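Local coordinates for protein probable transcriptional regulator (Pseudomonas aeruginosa, PDB 2NNN) that probably binds DNA and controls transcription as a member of the MarR family of winged helix-turn-helix regulators, at the interface of chains A and B. Residues are numbered along the deposited sequence; one frame, centred on the assembly and turned at random. Chains: chain A/B, Probable transcriptional regulator.

Contact 1: the interface of chains A and B. Residues chain A 124, 131-132, 135-136; chain B 132, 135-136, 139.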
ATOM      1  N   LEU A 124       6.274  18.802   3.508  1.00 42.33           N
ATOM      2  CA  LEU A 124       7.619  18.870   2.936  1.00 42.27           C
ATOM      3  C   LEU A 124       7.752  20.109   2.075  1.00 42.77           C
ATOM      4  O   LEU A 124       6.812  20.488   1.386  1.00 42.23           O
ATOM      5  CB  LEU A 124       7.862  17.645   2.044  1.00 41.88           C
ATOM      6  CG  LEU A 124       8.616  16.392   2.484  1.00 41.76           C
ATOM      7  CD1 LEU A 124       8.403  15.982   3.934  1.00 40.30           C
ATOM      8  CD2 LEU A 124       8.262  15.272   1.548  1.00 41.24           C
ATOM      9  N   THR A 131      13.533  15.826  -3.719  1.00 50.67           N
ATOM     10  CA  THR A 131      14.441  14.828  -3.168  1.00 50.68           C
ATOM     11  C   THR A 131      13.695  13.522  -2.901  1.00 50.90           C
ATOM     12  O   THR A 131      14.160  12.451  -3.271  1.00 51.27           O
ATOM     13  CB  THR A 131      15.070  15.309  -1.846  1.00 50.67           C
ATOM     14  OG1 THR A 131      15.723  16.562  -2.056  1.00 50.37           O
ATOM     15  CG2 THR A 131      16.072  14.288  -1.308  1.00 49.80           C
ATOM     16  N   LEU A 132      12.536  13.619  -2.259  1.00 51.17           N
ATOM     17  CA  LEU A 132      11.755  12.436  -1.908  1.00 51.48           C
ATOM     18  C   LEU A 132      11.278  11.684  -3.146  1.00 51.62           C
ATOM     19  O   LEU A 132      11.443  10.481  -3.228  1.00 51.67           O
ATOM     20  CB  LEU A 132      10.565  12.793  -1.004  1.00 51.15           C
ATOM     21  CG  LEU A 132       9.612  11.625  -0.744  1.00 50.88           C
ATOM     22  CD1 LEU A 132      10.114  10.700   0.375  1.00 49.98           C
ATOM     23  CD2 LEU A 132       8.234  12.141  -0.446  1.00 50.40           C
ATOM     24  N   LEU A 135      14.387   9.856  -4.667  1.00 48.82           N
ATOM     25  CA  LEU A 135      14.730   8.721  -3.809  1.00 47.77           C
ATOM     26  C   LEU A 135      13.682   7.598  -3.883  1.00 47.31           C
ATOM     27  O   LEU A 135      14.027   6.430  -4.035  1.00 47.41           O
ATOM     28  CB  LEU A 135      14.915   9.205  -2.365  1.00 47.70           C
ATOM     29  CG  LEU A 135      16.301   9.601  -1.826  1.00 47.83           C
ATOM     30  CD1 LEU A 135      17.228  10.240  -2.867  1.00 48.57           C
ATOM     31  CD2 LEU A 135      16.166  10.492  -0.595  1.00 47.27           C
ATOM     32  N   LEU A 136      12.407   7.962  -3.799  1.00 46.71           N
ATOM     33  CA  LEU A 136      11.308   6.997  -3.837  1.00 46.44           C
ATOM     34  C   LEU A 136      11.110   6.368  -5.235  1.00 46.51           C
ATOM     35  O   LEU A 136      10.686   5.217  -5.347  1.00 46.81           O
ATOM     36  CB  LEU A 136      10.020   7.660  -3.324  1.00 46.20           C
ATOM     37  CG  LEU A 136       8.919   6.853  -2.618  1.00 47.30           C
ATOM     38  CD1 LEU A 136       9.425   6.063  -1.399  1.00 46.87           C
ATOM     39  CD2 LEU A 136       7.757   7.752  -2.221  1.00 46.24           C
TER
ATOM     40  N   LEU B 132      15.809   9.457   3.172  1.00 49.76           N
ATOM     41  CA  LEU B 132      14.504   8.934   2.769  1.00 50.28           C
ATOM     42  C   LEU B 132      13.649   8.520   3.968  1.00 50.46           C
ATOM     43  O   LEU B 132      12.470   8.836   4.025  1.00 50.55           O
ATOM     44  CB  LEU B 132      14.645   7.771   1.776  1.00 50.11           C
ATOM     45  CG  LEU B 132      13.325   7.063   1.457  1.00 49.90           C
ATOM     46  CD1 LEU B 132      12.529   7.767   0.347  1.00 48.84           C
ATOM     47  CD2 LEU B 132      13.575   5.619   1.125  1.00 49.43           C
ATOM     48  N   LEU B 135      12.416  11.954   5.493  1.00 47.41           N
ATOM     49  CA  LEU B 135      11.392  12.464   4.582  1.00 46.32           C
ATOM     50  C   LEU B 135      10.071  11.667   4.617  1.00 45.81           C
ATOM     51  O   LEU B 135       8.992  12.252   4.724  1.00 45.86           O
ATOM     52  CB  LEU B 135      11.968  12.543   3.162  1.00 46.13           C
ATOM     53  CG  LEU B 135      12.567  13.883   2.682  1.00 46.47           C
ATOM     54  CD1 LEU B 135      13.080  14.802   3.806  1.00 45.21           C
ATOM     55  CD2 LEU B 135      13.647  13.664   1.631  1.00 45.96           C
ATOM     56  N   LEU B 136      10.159  10.342   4.549  1.00 45.24           N
ATOM     57  CA  LEU B 136       8.973   9.484   4.556  1.00 44.79           C
ATOM     58  C   LEU B 136       8.242   9.487   5.902  1.00 44.71           C
ATOM     59  O   LEU B 136       7.006   9.492   5.942  1.00 44.99           O
ATOM     60  CB  LEU B 136       9.332   8.048   4.165  1.00 44.58           C
ATOM     61  CG  LEU B 136       8.962   7.455   2.804  1.00 45.33           C
ATOM     62  CD1 LEU B 136       9.132   5.935   2.858  1.00 44.49           C
ATOM     63  CD2 LEU B 136       7.534   7.805   2.347  1.00 44.22           C
ATOM     64  N   LEU B 139       5.469  11.755   6.137  1.00 41.12           N
ATOM     65  CA  LEU B 139       4.337  11.496   5.253  1.00 40.48           C
ATOM     66  C   LEU B 139       3.470  10.363   5.782  1.00 40.41           C
ATOM     67  O   LEU B 139       2.491   9.966   5.154  1.00 40.33           O
ATOM     68  CB  LEU B 139       4.820  11.162   3.836  1.00 40.63           C
ATOM     69  CG  LEU B 139       5.517  12.272   3.037  1.00 40.49           C
ATOM     70  CD1 LEU B 139       5.419  11.961   1.554  1.00 39.22           C
ATOM     71  CD2 LEU B 139       4.920  13.646   3.341  1.00 37.43           C
TER

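Contact 2: the interface of chains A and B. Residues chain A 42, 45-46, 49; chain B 8-10, 15.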
ATOM      1  N   ALA A  42      -6.064   5.923 -11.677  1.00 32.49           N
ATOM      2  CA  ALA A  42      -4.804   5.650 -12.382  1.00 32.53           C
ATOM      3  C   ALA A  42      -5.051   5.035 -13.760  1.00 32.70           C
ATOM      4  O   ALA A  42      -4.455   5.472 -14.748  1.00 32.84           O
ATOM      5  CB  ALA A  42      -3.912   4.723 -11.550  1.00 32.04           C
ATOM      6  N   VAL A  45      -6.704   7.783 -15.945  1.00 35.14           N
ATOM      7  CA  VAL A  45      -5.636   8.672 -16.380  1.00 34.93           C
ATOM      8  C   VAL A  45      -4.806   8.020 -17.491  1.00 35.78           C
ATOM      9  O   VAL A  45      -4.640   8.615 -18.548  1.00 35.83           O
ATOM     10  CB  VAL A  45      -4.759   9.144 -15.184  1.00 34.66           C
ATOM     11  CG1 VAL A  45      -3.567   9.965 -15.652  1.00 32.16           C
ATOM     12  CG2 VAL A  45      -5.609   9.956 -14.203  1.00 33.49           C
ATOM     13  N   ARG A  46      -4.335   6.793 -17.263  1.00 36.59           N
ATOM     14  CA  ARG A  46      -3.490   6.102 -18.233  1.00 37.79           C
ATOM     15  C   ARG A  46      -4.163   5.874 -19.595  1.00 38.81           C
ATOM     16  O   ARG A  46      -3.541   6.114 -20.629  1.00 39.03           O
ATOM     17  CB  ARG A  46      -2.946   4.786 -17.667  1.00 37.76           C
ATOM     18  CG  ARG A  46      -1.851   4.141 -18.517  1.00 37.07           C
ATOM     19  CD  ARG A  46      -0.581   4.971 -18.506  1.00 38.19           C
ATOM     20  NE  ARG A  46       0.250   4.673 -17.341  1.00 40.76           N
ATOM     21  CZ  ARG A  46       1.280   5.413 -16.933  1.00 41.07           C
ATOM     22  NH1 ARG A  46       1.614   6.528 -17.567  1.00 40.89           N
ATOM     23  NH2 ARG A  46       1.972   5.045 -15.870  1.00 41.63           N
ATOM     24  N   GLU A  49      -3.876   8.950 -21.580  1.00 46.40           N
ATOM     25  CA  GLU A  49      -2.556   9.094 -22.208  1.00 47.78           C
ATOM     26  C   GLU A  49      -2.419   8.247 -23.473  1.00 47.74           C
ATOM     27  O   GLU A  49      -1.938   8.719 -24.501  1.00 48.18           O
ATOM     28  CB  GLU A  49      -1.440   8.692 -21.238  1.00 47.39           C
ATOM     29  CG  GLU A  49      -1.301   9.597 -20.031  1.00 49.29           C
ATOM     30  CD  GLU A  49      -0.180   9.155 -19.088  1.00 49.32           C
ATOM     31  OE1 GLU A  49       0.862   8.703 -19.610  1.00 51.19           O
ATOM     32  OE2 GLU A  49      -0.337   9.281 -17.838  1.00 50.19           O
TER
ATOM     33  N   ARG B   8       0.934  13.965 -15.457  1.00 50.05           N
ATOM     34  CA  ARG B   8       1.410  12.633 -15.815  1.00 49.63           C
ATOM     35  C   ARG B   8       1.334  11.748 -14.573  1.00 49.04           C
ATOM     36  O   ARG B   8       1.706  12.176 -13.471  1.00 48.94           O
ATOM     37  CB  ARG B   8       2.846  12.695 -16.357  1.00 49.92           C
ATOM     38  N   LEU B   9       0.845  10.522 -14.764  1.00 48.12           N
ATOM     39  CA  LEU B   9       0.564   9.594 -13.666  1.00 47.26           C
ATOM     40  C   LEU B   9       1.811   9.224 -12.855  1.00 46.82           C
ATOM     41  O   LEU B   9       1.763   9.172 -11.614  1.00 46.68           O
ATOM     42  CB  LEU B   9      -0.150   8.339 -14.201  1.00 47.13           C
ATOM     43  CG  LEU B   9      -0.571   7.205 -13.246  1.00 47.55           C
ATOM     44  CD1 LEU B   9      -1.401   7.702 -12.063  1.00 46.89           C
ATOM     45  CD2 LEU B   9      -1.319   6.115 -14.010  1.00 46.90           C
ATOM     46  N   ASP B  10       2.919   8.999 -13.566  1.00 46.06           N
ATOM     47  CA  ASP B  10       4.191   8.546 -12.978  1.00 45.65           C
ATOM     48  C   ASP B  10       4.846   9.558 -12.042  1.00 44.87           C
ATOM     49  O   ASP B  10       5.797   9.233 -11.344  1.00 44.43           O
ATOM     50  CB  ASP B  10       5.168   8.174 -14.094  1.00 45.97           C
ATOM     51  CG  ASP B  10       4.606   7.121 -15.025  1.00 47.08           C
ATOM     52  OD1 ASP B  10       4.693   5.916 -14.677  1.00 48.08           O
ATOM     53  OD2 ASP B  10       4.072   7.503 -16.096  1.00 46.84           O
ATOM     54  N   PHE B  15       0.746   6.981  -6.940  1.00 33.30           N
ATOM     55  CA  PHE B  15       1.187   5.888  -7.810  1.00 32.80           C
ATOM     56  C   PHE B  15       2.536   5.345  -7.332  1.00 32.36           C
ATOM     57  O   PHE B  15       2.705   4.135  -7.161  1.00 31.80           O
ATOM     58  CB  PHE B  15       1.269   6.399  -9.260  1.00 32.92           C
ATOM     59  CG  PHE B  15       1.521   5.322 -10.293  1.00 34.18           C
ATOM     60  CD1 PHE B  15       0.946   4.047 -10.172  1.00 33.98           C
ATOM     61  CD2 PHE B  15       2.303   5.597 -11.413  1.00 34.76           C
ATOM     62  CE1 PHE B  15       1.175   3.065 -11.124  1.00 33.72           C
ATOM     63  CE2 PHE B  15       2.532   4.615 -12.384  1.00 35.64           C
ATOM     64  CZ  PHE B  15       1.969   3.347 -12.240  1.00 34.19           C
TER

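Contact 1: the interface of chains A and B
A:Leu132 and B:Leu139 reach toward each other tip to tip, and methyl CD2 of A:Leu132 lies 3.5 Å from CD1 of B:Leu139. The patch is a leucine-rich seam in which the last helices of the two chains, residues 126-137 in each, pack around the two-fold axis relating the chains, a pairing that fits the dimers usual in the MarR family. The other branch of A:Leu132 turns to its own counterpart: its CD1 meets CD1 of B:Leu132 at 3.8 Å, the two side chains crossing at about a right angle. Both of these leucines hold CG anti to the backbone N (chi1 173° in A, 172° in B), which carries their methyls outward to the partner helix.

Beside this pair the packing repeats with the chains exchanged. A:Leu132 and B:Leu135 slide past each other in opposite directions, CD1 of the first lying 3.8 Å from CB of the second; A:Leu135 and B:Leu132 do the same. Methyl CD1 of B:Leu132 also touches CD1 of A:Leu136 at 3.9 Å, so that A:Leu135 and A:Leu136 both border this one methyl. At the margin, A:Leu124, in the loop before the helix, crosses B:Leu139 at about a right angle. CD2 of B:Leu135 rests 3.9 Å from methyl CG2 of A:Thr131, these two side chains also crossing at about a right angle.

Contact 2: the interface of chains A and B
Helix 38-50 of chain A meets the N-terminal segment of chain B, where a short 3-10 helix, residues 9-11, leads into helix 13-31. In the MarR family, helix 38-50 belongs to the winged helix-turn-helix DNA-binding domain, so this contact ties the N-terminal arm of one subunit to the DNA-binding domain of the other.

A:Arg46 grips B:Asp10 end-on with both terminal nitrogens. In this salt bridge NH1 of A:Arg46 donates to OD2 of B:Asp10 at 3.0 Å, and NH2 of A:Arg46 to OD1 of B:Asp10 at 3.1 Å; NH2 also makes a weaker bond to OD2. The guanidinium and carboxylate planes are 32° apart, so the pair is twisted: the acceptor oxygens lie close to the guanidinium plane, while the nitrogens stand well out of the carboxylate plane, NH1 on the syn side of OD2. The arginine leaves the helix with CG anti to the backbone N (chi1 -169°) and then bends at chi2 and chi3, which brings its head round to the aspartate. From the same helix, A:Glu49 steadies that head: its OE1 forms a salt bridge with NH1 of A:Arg46 at 3.1 Å, lying near the guanidinium plane, though NH1 meets it 36° out of the carboxylate plane and the hydrogen bond is bent. NH1 thus lies between two carboxylates, whose negative charge probably offsets that of the guanidinium.

CD2 of B:Leu9 lies over one guanidinium face of A:Arg46, 3.7 Å above the plane and offset toward the rim. The leucine's fork rests on A:Ala42, with CD2 of B:Leu9 3.8 Å from CB of A:Ala42, and its CB touches CG1 of A:Val45, the two side chains crossing obliquely. Beside NH2 of A:Arg46, ring atom CE2 of B:Phe15, from the first turn of helix 13-31, lies 3.6 Å away, a marginal contact.

Contact 1 and contact 2 lie about 20 Å apart, measured between the centres of their C-alpha atoms, and share no residue or helix. Contact 1 joins C-terminal elements near the two-fold axis, whereas contact 2 lies away from it and is polar as well as apolar. Because each has a twin with the chains exchanged, the N-terminal segments reach across reciprocally, each contacting the partner's winged-helix domain. Such pairing fits the dimers usual in the MarR family, and contact 2 may couple the placement of the DNA-binding domains to the dimer core.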